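Local atomic coordinates of inositol-3-phosphate synthase (Caenorhabditis elegans, PDB entry 1VKO), a protein that binds nicotinamide-adenine-dinucleotide through a Rossmann-type domain and assembles as four copies of one chain, a member of the inositol phosphate synthase family. Residues Gly94-Asn99 and Ala114-Ser119; Tyr101-Arg106 and Pro178-Lys183; Leu240-Val245 and Gly293-Asn298; Lys317-Gly322 and Ser474-Leu479; Arg415-Tyr420 and Val433-Cys438. All coordinates share one frame; numbering follows the deposited sequence.

Along the chain, the two segments of interaction 1 alternate with those of interaction 2; interaction 3 follows in series, and interaction 5 is nested inside the long loop closed by interaction 4. Interactions 1 and 2 touch, their centres about 12 Å apart, where helix 87-100 is followed by strand 104-107. Interactions 3 and 4 touch as well, about 11 Å between centres, through neighbouring strands 295-298 and 320-321 of the parallel Rossmann sheet. Interaction 5 lies across the chain's centre from interaction 3, about 35 Å away between centres, in the mixed sheet of hairpin 413-423/429-439. All but interaction 3 touch the second subunit, so the chain meets that neighbour at several places.

Interaction 1 (Gly94-Asn99 and Ala114-Ser119); sequences GSIFAN and ANYFGS
Asn99, near the end of helix 87-100, meets the 114-119 loop both by hydrogen bonding and by stacking on Tyr116. The polar part belongs to its amide nitrogen. ND2 gives one N-H to Asn115 O at 3.1 Å, standing well above the plane of that carbonyl, and the other to Ser95 O, one turn back in its own helix, at 2.7 Å and practically straight (178°). Ser95 O also receives the helical N-H of Asn99, and its two donors come from opposite faces of the carbonyl plane. Gripped by two acceptors, the carboxamide has its rotation fixed, with OD1 only 3.0 Å from Asn115 CA.

With Asn99 CG beside the backbone N, anti to the carbonyl carbon (chi1 -76°), the amide lies nearly flat on the Tyr116 ring, the two planes 13° apart and CG 3.6 Å above the ring, shifted toward the rim. The tyrosine end slides on over the helix: OH is 3.4 Å from Asn99 CB and 3.5 Å from Ile96 CA, while its polar partner is Asn152.

Apolar packing is slight, Ala98 CB meeting Ala114 CB at 4.0 Å.

Around the contact, Tyr449 of helix 440-458 meets the Tyr116 ring steeply, and Phe425 of the second subunit packs on both Ser95 and Tyr116. The loop itself leads from strand 110-113 into helix 120-123, whose N-cap is Ser119.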
# COMPACT_ATOMS: atom_id res chain seq x y z
N GLY A 94 -2.25 29.15 17.30
CA GLY A 94 -2.85 29.63 16.06
C GLY A 94 -4.30 29.25 15.90
O GLY A 94 -5.15 30.10 15.62
N SER A 95 -4.59 27.96 16.08
CA SER A 95 -5.92 27.41 15.90
C SER A 95 -6.97 27.90 16.90
O SER A 95 -8.16 27.98 16.54
CB SER A 95 -5.89 25.89 15.91
OG SER A 95 -4.97 25.39 14.95
N ILE A 96 -6.55 28.21 18.13
CA ILE A 96 -7.46 28.86 19.12
C ILE A 96 -7.93 30.21 18.57
O ILE A 96 -9.14 30.48 18.47
CB ILE A 96 -6.80 28.93 20.54
CG1 ILE A 96 -6.64 27.50 21.10
CG2 ILE A 96 -7.61 29.65 21.52
CD1 ILE A 96 -5.72 27.38 22.30
N PHE A 97 -6.99 31.04 18.17
CA PHE A 97 -7.33 32.34 17.58
C PHE A 97 -8.21 32.14 16.38
O PHE A 97 -9.20 32.83 16.20
CB PHE A 97 -6.06 33.06 17.14
CG PHE A 97 -5.32 33.72 18.27
CD1 PHE A 97 -6.02 34.47 19.24
CD2 PHE A 97 -3.94 33.63 18.36
CE1 PHE A 97 -5.33 35.08 20.28
CE2 PHE A 97 -3.25 34.26 19.39
CZ PHE A 97 -3.93 34.97 20.36
N ALA A 98 -7.83 31.18 15.55
CA ALA A 98 -8.48 30.95 14.30
C ALA A 98 -9.91 30.56 14.55
O ALA A 98 -10.80 31.03 13.86
CB ALA A 98 -7.74 29.89 13.52
N ASN A 99 -10.15 29.70 15.54
CA ASN A 99 -11.54 29.38 15.93
C ASN A 99 -12.32 30.51 16.63
O ASN A 99 -13.53 30.63 16.44
CB ASN A 99 -11.62 28.11 16.77
CG ASN A 99 -11.46 26.87 15.94
OD1 ASN A 99 -12.46 26.22 15.57
ND2 ASN A 99 -10.21 26.52 15.64
N ALA A 114 -11.91 27.46 10.16
CA ALA A 114 -11.37 26.95 11.43
C ALA A 114 -12.33 25.94 12.09
O ALA A 114 -13.56 26.10 12.03
CB ALA A 114 -11.08 28.07 12.37
N ASN A 115 -11.77 24.87 12.67
CA ASN A 115 -12.54 24.01 13.55
C ASN A 115 -11.69 23.30 14.61
O ASN A 115 -10.50 23.60 14.73
CB ASN A 115 -13.39 23.00 12.76
CG ASN A 115 -12.56 22.05 11.92
OD1 ASN A 115 -11.42 21.73 12.25
ND2 ASN A 115 -13.14 21.57 10.83
N TYR A 116 -12.31 22.40 15.37
CA TYR A 116 -11.65 21.62 16.42
C TYR A 116 -11.83 20.16 16.18
O TYR A 116 -11.97 19.42 17.12
CB TYR A 116 -12.15 21.94 17.87
CG TYR A 116 -11.68 23.29 18.41
CD1 TYR A 116 -10.33 23.60 18.48
CD2 TYR A 116 -12.59 24.26 18.80
CE1 TYR A 116 -9.90 24.81 18.91
CE2 TYR A 116 -12.16 25.50 19.27
CZ TYR A 116 -10.81 25.76 19.32
OH TYR A 116 -10.36 26.98 19.73
N PHE A 117 -11.80 19.72 14.92
CA PHE A 117 -11.87 18.28 14.68
C PHE A 117 -10.66 17.53 15.27
O PHE A 117 -9.58 18.09 15.49
CB PHE A 117 -12.01 17.98 13.19
CG PHE A 117 -13.40 18.17 12.64
CD1 PHE A 117 -14.39 18.84 13.37
CD2 PHE A 117 -13.71 17.70 11.35
CE1 PHE A 117 -15.67 19.04 12.85
CE2 PHE A 117 -15.00 17.89 10.80
CZ PHE A 117 -15.98 18.57 11.56
N GLY A 118 -10.86 16.26 15.57
CA GLY A 118 -9.83 15.48 16.21
C GLY A 118 -9.58 15.79 17.66
O GLY A 118 -8.61 15.28 18.22
N SER A 119 -10.44 16.63 18.27
CA SER A 119 -10.49 16.80 19.73
C SER A 119 -11.55 15.81 20.23
O SER A 119 -12.68 15.89 19.81
CB SER A 119 -10.93 18.24 20.05
OG SER A 119 -10.81 18.57 21.44

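Interaction 2 (Tyr101-Arg106 and Pro178-Lys183)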
# COMPACT_ATOMS: atom_id res chain seq x y z
N TYR A 101 -12.11 33.71 15.96
CA TYR A 101 -12.54 34.61 14.90
C TYR A 101 -13.17 33.95 13.70
O TYR A 101 -13.47 34.62 12.71
CB TYR A 101 -11.36 35.46 14.45
CG TYR A 101 -10.88 36.35 15.56
CD1 TYR A 101 -9.92 35.92 16.46
CD2 TYR A 101 -11.43 37.62 15.74
CE1 TYR A 101 -9.50 36.73 17.50
CE2 TYR A 101 -11.01 38.45 16.78
CZ TYR A 101 -10.05 37.99 17.65
OH TYR A 101 -9.62 38.79 18.67
N ALA A 102 -13.37 32.63 13.77
CA ALA A 102 -13.98 31.88 12.68
C ALA A 102 -13.31 32.15 11.32
O ALA A 102 -13.97 32.41 10.31
CB ALA A 102 -15.46 32.20 12.62
N MET A 103 -11.98 32.04 11.30
CA MET A 103 -11.22 32.32 10.09
C MET A 103 -11.44 31.28 9.00
O MET A 103 -11.58 30.08 9.28
CB MET A 103 -9.73 32.51 10.38
CG MET A 103 -9.43 33.34 11.64
SD MET A 103 -7.73 33.95 11.72
CE MET A 103 -7.77 35.13 13.04
N THR A 104 -11.51 31.76 7.76
CA THR A 104 -11.62 30.90 6.61
C THR A 104 -10.43 31.13 5.72
O THR A 104 -9.73 32.11 5.85
CB THR A 104 -12.93 31.17 5.82
OG1 THR A 104 -13.18 32.56 5.77
CG2 THR A 104 -14.16 30.62 6.53
N TRP A 105 -10.17 30.19 4.81
CA TRP A 105 -9.15 30.42 3.79
C TRP A 105 -9.61 29.79 2.47
O TRP A 105 -10.36 28.81 2.50
CB TRP A 105 -7.76 29.92 4.26
CG TRP A 105 -7.75 28.50 4.74
CD1 TRP A 105 -7.35 27.42 4.03
CD2 TRP A 105 -8.18 28.00 6.03
NE1 TRP A 105 -7.49 26.27 4.78
CE2 TRP A 105 -7.98 26.60 6.02
CE3 TRP A 105 -8.71 28.60 7.20
CZ2 TRP A 105 -8.32 25.76 7.11
CZ3 TRP A 105 -9.01 27.79 8.30
CH2 TRP A 105 -8.83 26.36 8.24
N ARG A 106 -9.21 30.37 1.33
CA ARG A 106 -9.61 29.81 0.03
C ARG A 106 -8.91 28.47 -0.22
O ARG A 106 -7.72 28.33 0.10
CB ARG A 106 -9.28 30.76 -1.12
CG ARG A 106 -10.36 31.82 -1.47
CD ARG A 106 -11.56 31.33 -2.36
NE ARG A 106 -11.20 30.66 -3.63
CZ ARG A 106 -11.84 29.58 -4.13
NH1 ARG A 106 -12.88 29.08 -3.47
NH2 ARG A 106 -11.48 29.00 -5.28
N PRO A 178 -0.69 29.50 3.54
CA PRO A 178 -0.16 30.85 3.64
C PRO A 178 -1.26 31.77 4.09
O PRO A 178 -1.14 32.34 5.14
CB PRO A 178 0.34 31.14 2.21
CG PRO A 178 0.83 29.66 1.78
CD PRO A 178 -0.38 28.92 2.21
N GLU A 179 -2.37 31.78 3.38
CA GLU A 179 -3.48 32.69 3.68
C GLU A 179 -3.80 32.76 5.14
O GLU A 179 -3.95 33.86 5.67
CB GLU A 179 -4.75 32.31 2.93
CG GLU A 179 -5.73 33.48 2.84
CD GLU A 179 -7.13 33.10 2.36
OE1 GLU A 179 -7.29 32.10 1.62
OE2 GLU A 179 -8.08 33.83 2.73
N LEU A 180 -3.92 31.60 5.79
CA LEU A 180 -4.28 31.54 7.23
C LEU A 180 -3.20 32.07 8.17
O LEU A 180 -3.50 32.52 9.28
CB LEU A 180 -4.75 30.12 7.64
CG LEU A 180 -5.13 29.84 9.11
CD1 LEU A 180 -6.25 30.77 9.62
CD2 LEU A 180 -5.51 28.35 9.28
N GLN A 181 -1.94 32.01 7.73
CA GLN A 181 -0.84 32.56 8.51
C GLN A 181 -0.93 34.08 8.43
O GLN A 181 -0.68 34.78 9.44
CB GLN A 181 0.53 32.09 7.98
CG GLN A 181 0.84 30.58 8.16
CD GLN A 181 2.20 30.17 7.62
OE1 GLN A 181 3.15 30.98 7.66
NE2 GLN A 181 2.32 28.92 7.09
N GLU A 182 -1.30 34.61 7.27
CA GLU A 182 -1.48 36.08 7.17
C GLU A 182 -2.62 36.61 8.02
O GLU A 182 -2.45 37.58 8.72
CB GLU A 182 -1.61 36.55 5.73
CG GLU A 182 -0.31 37.10 5.15
CD GLU A 182 0.88 36.16 5.36
OE1 GLU A 182 1.01 35.15 4.61
OE2 GLU A 182 1.68 36.46 6.26
N LYS A 183 -3.77 35.97 7.99
CA LYS A 183 -4.88 36.32 8.85
C LYS A 183 -4.49 36.26 10.32
O LYS A 183 -4.91 37.12 11.12
CB LYS A 183 -6.06 35.37 8.58
CG LYS A 183 -6.85 35.76 7.33
CD LYS A 183 -7.91 34.74 6.97
CE LYS A 183 -8.88 35.35 5.99
NZ LYS A 183 -10.17 34.62 5.94
O HOH W 1 -6.00 30.23 0.49
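Lys183 NZ bonds to Thr104 O at 2.5 Å, and one turn earlier Glu179 OE1 takes the backbone N-H of Arg106 at 2.6 Å, so helix 178-188 grips the strand at two successive peptide groups. The carboxylate is met on its syn side, a little out of plane. With CG anti to the backbone N (chi1 -160°) and the chain extended beyond it, Glu179 reaches across to the strand. The same OE1 accepts from a water 2.5 Å away, which donates its second hydrogen to Arg106 O at 2.6 Å. Between the two side chains, Lys183 NZ and Glu179 OE2 form a long salt bridge of 3.9 Å, which would tend to keep both charged ends beside the strand.

Packing takes over around Leu180. Its CD2 sits over the face of the Trp105 six-membered ring, 18° off the normal, in a CH-pi contact, while CD1 touches Met103 CB at 4.0 Å. Met103 and Lys183 run past each other in opposite directions, with SD against Lys183 CB at 3.8 Å.

Strand and helix segments are inclined at 142°, closer to antiparallel than to crossed. Strand 104-107 pairs with strand 110-113, Met103 reaches on to Leu184 and Phe187 farther along the helix, and Met426 of the second subunit packs on both Trp105 and Leu180.

Interaction 3 (Leu240-Val245 and Gly293-Asn298)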
# COMPACT_ATOMS: atom_id res chain seq x y z
N LEU A 240 -5.81 33.69 37.13
CA LEU A 240 -6.21 32.33 36.79
C LEU A 240 -6.52 31.49 38.01
O LEU A 240 -5.84 31.58 39.02
CB LEU A 240 -5.05 31.66 36.05
CG LEU A 240 -4.56 32.39 34.80
CD1 LEU A 240 -3.24 31.83 34.35
CD2 LEU A 240 -5.59 32.35 33.66
N GLU A 241 -7.53 30.65 37.91
CA GLU A 241 -7.80 29.70 38.97
C GLU A 241 -7.25 28.31 38.69
O GLU A 241 -7.20 27.51 39.62
CB GLU A 241 -9.30 29.59 39.23
CG GLU A 241 -9.98 30.89 39.66
CD GLU A 241 -11.41 30.92 39.19
OE1 GLU A 241 -12.23 30.15 39.74
OE2 GLU A 241 -11.72 31.70 38.26
N CYS A 242 -6.90 28.00 37.43
CA CYS A 242 -6.25 26.71 37.09
C CYS A 242 -5.08 26.95 36.16
O CYS A 242 -5.24 27.56 35.10
CB CYS A 242 -7.23 25.74 36.41
SG CYS A 242 -6.62 24.04 36.23
N VAL A 243 -3.91 26.48 36.57
CA VAL A 243 -2.71 26.65 35.75
C VAL A 243 -2.24 25.25 35.39
O VAL A 243 -2.07 24.41 36.28
CB VAL A 243 -1.58 27.40 36.51
CG1 VAL A 243 -0.33 27.48 35.69
CG2 VAL A 243 -2.02 28.78 36.87
N ILE A 244 -2.06 25.01 34.10
CA ILE A 244 -1.54 23.74 33.61
C ILE A 244 -0.28 24.04 32.83
O ILE A 244 -0.25 24.97 32.00
CB ILE A 244 -2.57 23.01 32.71
CG1 ILE A 244 -3.84 22.73 33.47
CG2 ILE A 244 -1.98 21.66 32.15
CD1 ILE A 244 -5.10 22.75 32.54
N VAL A 245 0.77 23.27 33.12
CA VAL A 245 2.01 23.32 32.39
C VAL A 245 2.15 22.04 31.56
O VAL A 245 1.88 20.92 32.04
CB VAL A 245 3.20 23.44 33.32
CG1 VAL A 245 4.55 23.12 32.53
CG2 VAL A 245 3.19 24.82 33.96
N GLY A 293 1.57 24.84 42.46
CA GLY A 293 0.17 24.41 42.36
C GLY A 293 -0.41 24.27 40.96
O GLY A 293 -1.62 24.06 40.81
N ALA A 294 0.45 24.39 39.94
CA ALA A 294 0.12 24.06 38.54
C ALA A 294 0.25 22.56 38.26
O ALA A 294 1.11 21.89 38.84
CB ALA A 294 1.00 24.84 37.57
N HIS A 295 -0.59 22.03 37.38
CA HIS A 295 -0.53 20.62 37.04
C HIS A 295 0.45 20.49 35.89
O HIS A 295 0.73 21.47 35.17
CB HIS A 295 -1.91 20.08 36.62
CG HIS A 295 -3.02 20.48 37.54
ND1 HIS A 295 -3.21 19.91 38.78
CD2 HIS A 295 -4.01 21.39 37.40
CE1 HIS A 295 -4.24 20.47 39.37
NE2 HIS A 295 -4.76 21.36 38.55
N TYR A 296 0.97 19.30 35.71
CA TYR A 296 2.01 19.10 34.73
C TYR A 296 1.75 17.89 33.83
O TYR A 296 1.59 16.74 34.33
CB TYR A 296 3.38 19.00 35.42
CG TYR A 296 4.51 18.99 34.42
CD1 TYR A 296 5.02 20.16 33.87
CD2 TYR A 296 5.04 17.80 34.00
CE1 TYR A 296 6.05 20.12 32.93
CE2 TYR A 296 6.03 17.74 33.05
CZ TYR A 296 6.56 18.88 32.54
OH TYR A 296 7.60 18.76 31.60
N ILE A 297 1.69 18.17 32.52
CA ILE A 297 1.57 17.15 31.44
C ILE A 297 2.81 17.00 30.57
O ILE A 297 3.34 18.00 30.04
CB ILE A 297 0.35 17.43 30.50
CG1 ILE A 297 -0.92 17.83 31.28
CG2 ILE A 297 0.10 16.24 29.51
CD1 ILE A 297 -1.40 16.82 32.27
N ASN A 298 3.25 15.75 30.42
CA ASN A 298 4.40 15.38 29.60
C ASN A 298 3.95 14.76 28.26
O ASN A 298 3.50 13.60 28.25
CB ASN A 298 5.28 14.36 30.34
CG ASN A 298 6.46 13.82 29.46
OD1 ASN A 298 6.95 14.51 28.57
ND2 ASN A 298 6.90 12.60 29.74
O HOH W 2 -3.61 25.19 39.13
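Cys242 SG meets the imidazole of His295 edge-on, lying in the ring plane 3.9 Å from CD2, a sulfur-aromatic contact between two neighbouring parallel strands. With SG anti to the backbone N (chi1 -169°), the sulfur reaches the ring edge. The far side of the imidazole is engaged as well, its ND1 bonding to Phe319 N.

A water takes the place of a direct bond where the ladder begins: it accepts from Val243 N at 2.9 Å and donates to Gly293 O at 2.8 Å. Beyond it the backbones zip directly. His295 N bonds to Val243 O, Val245 N to His295 O at 2.7 Å and Ile297 N to Val245 O at 2.8 Å, the last two donors approaching nearly along the C=O axis. Val245 O also has Tyr296 CA close by, in a CA-H...O contact.

Side chains pack on both faces. On the one carrying Ile244 and His295, Ile244 and Ile297 lie side by side pointing the same way, and Ile297 packs on Leu451 and Thr455 of helix 440-458. On the other, Val245 CG1 comes close to the edge of the Tyr296 ring, 3.3 Å from CD1, and Val243 CG1 touches Ala294 CB at 3.5 Å; helix 281-291 covers this side with Phe285, Ala286 and Ser289.

Strand 242-247, helical connection and parallel strand 295-298 form a beta-alpha-beta crossover of the Rossmann fold, and the Tyr296 side chain lies about 9 Å from the bound nicotinamide-adenine-dinucleotide.

Interaction 4 (Lys317-Gly322 and Ser474-Leu479); sequences KVFVGG and SVLSIL
Phe319 sets its ring against Ser474 and Leu476, and its atoms meet a succession of partners on the way out. CB lies 3.4 Å from Ser474 O. CG, set beside the backbone N (chi1 -69°), has Leu476 CD1 3.7 Å away. At the next step CD1 meets Ser474 O in the ring plane at 3.2 Å, and both CD1 and CD2 lie under the leucine methyl. Farther out, CE1 grazes Ser474 CA at 4.1 Å. Leu476 CD1 thus rests over one face, 21° off the normal, as a CH-pi contact, and the two side chains cross at about a right angle.

Two backbone bonds make a single bridge at Val320 and Val475: Val320 N to Ser474 O at 2.7 Å and Leu476 N to Val320 O at 3.0 Å. Beside it, CG2 of Val320 meets CG2 of Val475 at 4.0 Å.

Strand 320-321 is the last strand of the parallel sheet, so the 474-479 chain lies along one side of it while strand 295-298 pairs with the other. Helix 307-316 packs on Val320 and Val475, and helix 440-458 on Leu476 and Leu479.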
# COMPACT_ATOMS: atom_id res chain seq x y z
N LYS A 317 -0.65 17.98 46.11
CA LYS A 317 -2.05 17.94 45.69
C LYS A 317 -2.30 18.50 44.28
O LYS A 317 -3.24 19.26 44.02
CB LYS A 317 -2.96 18.59 46.75
CG LYS A 317 -3.54 17.61 47.78
CD LYS A 317 -2.48 16.87 48.60
CE LYS A 317 -3.02 16.52 50.00
N VAL A 318 -1.44 18.04 43.37
CA VAL A 318 -1.45 18.45 41.96
C VAL A 318 -1.48 17.19 41.07
O VAL A 318 -1.08 16.10 41.51
CB VAL A 318 -0.24 19.37 41.76
CG1 VAL A 318 0.76 18.82 40.77
CG2 VAL A 318 -0.68 20.83 41.49
N PHE A 319 -2.00 17.31 39.84
CA PHE A 319 -2.05 16.16 38.93
C PHE A 319 -0.90 16.15 37.98
O PHE A 319 -0.50 17.22 37.49
CB PHE A 319 -3.34 16.12 38.08
CG PHE A 319 -4.59 15.84 38.86
CD1 PHE A 319 -4.81 14.60 39.45
CD2 PHE A 319 -5.59 16.80 38.95
CE1 PHE A 319 -5.98 14.35 40.16
CE2 PHE A 319 -6.77 16.56 39.66
CZ PHE A 319 -6.97 15.34 40.26
N VAL A 320 -0.38 14.95 37.71
CA VAL A 320 0.61 14.76 36.66
C VAL A 320 0.04 13.90 35.54
O VAL A 320 -0.94 13.18 35.76
CB VAL A 320 2.01 14.28 37.19
CG1 VAL A 320 2.58 15.34 38.07
CG2 VAL A 320 1.97 12.90 37.92
N GLY A 321 0.62 14.00 34.33
CA GLY A 321 0.18 13.17 33.19
C GLY A 321 1.28 12.90 32.16
O GLY A 321 2.24 13.65 32.06
N GLY A 322 1.14 11.81 31.41
CA GLY A 322 2.11 11.39 30.37
C GLY A 322 2.04 9.89 30.12
O GLY A 322 1.25 9.19 30.75
N SER A 474 -3.15 11.73 42.09
CA SER A 474 -2.36 12.72 41.33
C SER A 474 -2.00 12.29 39.91
O SER A 474 -1.96 13.13 39.01
CB SER A 474 -1.05 13.07 42.04
OG SER A 474 -1.27 13.53 43.35
N VAL A 475 -1.70 11.00 39.73
CA VAL A 475 -1.25 10.51 38.42
C VAL A 475 -2.49 10.21 37.65
O VAL A 475 -3.07 9.11 37.82
CB VAL A 475 -0.45 9.18 38.50
CG1 VAL A 475 -0.03 8.73 37.09
CG2 VAL A 475 0.78 9.33 39.36
N LEU A 476 -2.92 11.15 36.83
CA LEU A 476 -4.24 10.98 36.27
C LEU A 476 -4.30 10.20 34.99
O LEU A 476 -4.23 10.75 33.87
CB LEU A 476 -5.14 12.23 36.36
CG LEU A 476 -5.25 13.34 35.32
CD1 LEU A 476 -6.13 14.41 35.85
CD2 LEU A 476 -3.90 13.87 35.08
N SER A 477 -4.42 8.89 35.19
CA SER A 477 -4.41 7.91 34.14
C SER A 477 -5.59 7.96 33.18
O SER A 477 -5.48 7.45 32.08
CB SER A 477 -4.27 6.49 34.74
OG SER A 477 -5.15 6.26 35.83
N ILE A 478 -6.70 8.59 33.56
CA ILE A 478 -7.82 8.78 32.62
C ILE A 478 -7.43 9.53 31.36
O ILE A 478 -8.22 9.59 30.41
CB ILE A 478 -9.05 9.50 33.27
CG1 ILE A 478 -8.67 10.89 33.83
CG2 ILE A 478 -9.73 8.64 34.30
CD1 ILE A 478 -9.87 11.77 34.00
N LEU A 479 -6.23 10.11 31.36
CA LEU A 479 -5.69 10.83 30.20
C LEU A 479 -5.04 9.90 29.16
O LEU A 479 -4.57 10.34 28.11
CB LEU A 479 -4.64 11.87 30.65
CG LEU A 479 -5.06 13.00 31.58
CD1 LEU A 479 -3.90 13.95 31.73
CD2 LEU A 479 -6.29 13.71 31.00

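Interaction 5 (Arg415-Tyr420 and Val433-Cys438)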
# COMPACT_ATOMS: atom_id res chain seq x y z
N ARG A 415 4.83 10.10 7.48
CA ARG A 415 4.35 8.97 6.70
C ARG A 415 4.53 7.69 7.51
O ARG A 415 5.67 7.29 7.81
CB ARG A 415 5.11 8.87 5.37
CG ARG A 415 5.03 10.13 4.55
CD ARG A 415 3.63 10.45 4.09
NE ARG A 415 3.50 11.85 3.74
CZ ARG A 415 3.72 12.35 2.52
NH1 ARG A 415 4.09 11.55 1.51
NH2 ARG A 415 3.56 13.65 2.31
N ALA A 416 3.41 7.06 7.88
CA ALA A 416 3.45 5.87 8.69
C ALA A 416 3.22 4.67 7.77
O ALA A 416 2.19 4.58 7.13
CB ALA A 416 2.41 5.93 9.83
N MET A 417 4.19 3.78 7.69
CA MET A 417 4.06 2.57 6.86
C MET A 417 4.17 1.35 7.75
O MET A 417 5.18 1.17 8.45
CB MET A 417 5.09 2.56 5.74
CG MET A 417 4.76 3.61 4.66
SD MET A 417 6.00 3.90 3.38
CE MET A 417 5.86 2.44 2.33
N ASP A 418 3.12 0.53 7.74
CA ASP A 418 3.00 -0.57 8.69
C ASP A 418 2.66 -1.87 8.01
O ASP A 418 1.94 -1.88 7.00
CB ASP A 418 1.92 -0.29 9.74
CG ASP A 418 2.25 0.91 10.62
OD1 ASP A 418 2.45 2.01 10.09
OD2 ASP A 418 2.30 0.84 11.88
N GLU A 419 3.18 -2.96 8.56
CA GLU A 419 2.74 -4.30 8.16
C GLU A 419 2.29 -5.10 9.39
O GLU A 419 3.08 -5.31 10.32
CB GLU A 419 3.85 -5.01 7.40
CG GLU A 419 3.36 -6.21 6.62
CD GLU A 419 4.49 -7.13 6.20
OE1 GLU A 419 5.10 -7.74 7.10
OE2 GLU A 419 4.74 -7.25 4.97
N TYR A 420 1.04 -5.54 9.40
CA TYR A 420 0.57 -6.51 10.43
C TYR A 420 0.36 -7.91 9.82
O TYR A 420 -0.37 -8.06 8.83
CB TYR A 420 -0.74 -6.05 11.08
CG TYR A 420 -0.66 -4.72 11.85
CD1 TYR A 420 -0.48 -3.49 11.19
CD2 TYR A 420 -0.84 -4.71 13.25
CE1 TYR A 420 -0.43 -2.25 11.94
CE2 TYR A 420 -0.78 -3.49 14.00
CZ TYR A 420 -0.59 -2.28 13.34
OH TYR A 420 -0.56 -1.15 14.10
N VAL A 433 -1.30 -4.63 5.03
CA VAL A 433 -0.30 -3.57 4.76
C VAL A 433 -1.02 -2.20 4.79
O VAL A 433 -2.07 -2.08 4.20
CB VAL A 433 0.40 -3.75 3.37
CG1 VAL A 433 1.44 -2.62 3.12
CG2 VAL A 433 1.05 -5.15 3.21
N VAL A 434 -0.43 -1.18 5.44
CA VAL A 434 -1.08 0.12 5.70
C VAL A 434 -0.21 1.33 5.35
O VAL A 434 0.97 1.36 5.69
CB VAL A 434 -1.47 0.26 7.21
CG1 VAL A 434 -2.09 1.62 7.52
CG2 VAL A 434 -2.43 -0.82 7.62
N HIS A 435 -0.78 2.35 4.70
CA HIS A 435 -0.09 3.64 4.52
C HIS A 435 -0.96 4.82 5.04
O HIS A 435 -2.08 5.02 4.57
CB HIS A 435 0.37 3.86 3.06
CG HIS A 435 1.14 5.15 2.86
ND1 HIS A 435 2.51 5.18 2.74
CD2 HIS A 435 0.72 6.44 2.76
CE1 HIS A 435 2.91 6.44 2.58
NE2 HIS A 435 1.84 7.22 2.59
N ASN A 436 -0.38 5.59 5.98
CA ASN A 436 -1.07 6.58 6.80
C ASN A 436 -0.43 7.98 6.79
O ASN A 436 0.56 8.23 7.49
CB ASN A 436 -1.06 6.09 8.24
CG ASN A 436 -2.01 6.87 9.14
OD1 ASN A 436 -2.77 7.73 8.67
ND2 ASN A 436 -1.99 6.54 10.45
N THR A 437 -1.03 8.92 6.06
CA THR A 437 -0.53 10.30 5.99
C THR A 437 -0.96 11.09 7.24
O THR A 437 -2.15 11.41 7.41
CB THR A 437 -1.02 10.96 4.70
OG1 THR A 437 -0.54 10.20 3.59
CG2 THR A 437 -0.35 12.35 4.49
N CYS A 438 0.00 11.34 8.14
CA CYS A 438 -0.24 11.96 9.48
C CYS A 438 0.28 13.39 9.52
O CYS A 438 1.50 13.65 9.60
CB CYS A 438 0.44 11.17 10.60
SG CYS A 438 -0.23 9.52 10.77
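Ala416 with Asn436 and Asp418 with Val434 are antiparallel hydrogen-bonded pairs, their four N-H...O bonds between 2.9 and 3.1 Å and the strand segments 4.8 Å apart at closest approach, inclined at 164°. In the non-hydrogen-bonded pair between them, His435 brings its ring nearer the other strand, CG anti to the backbone N (chi1 -177°). Met417 comes against the ring's ND1 with CG at 3.3 Å, and SD lies at the ring edge, 4.8 Å from the centroid. ND1 is buried there with no polar partner in the model. Farther round the ring, NE2 is 4.0 Å from Arg415 CD.

This is the beta hairpin of strands 413-423 and 429-439, and the sheet runs on antiparallel into the second subunit from the Val433-Thr437 edge. Asn436 OD1 bonds to Gln430 of that chain.

Arg415 and Thr437 lie side by side pointing the same way, NE against CG2. The guanidinium binds Ser413 through NH2 and makes a salt bridge through NH1 to Glu419 of the fourth subunit; the reverse pair forms too. On the opposite face, Ala416 and Asn436 touch CB to CB, the Ala416 side chain about 6 Å from the bound pyrophosphate, and Gln329 and Ser352 each hold one oxygen of Asp418.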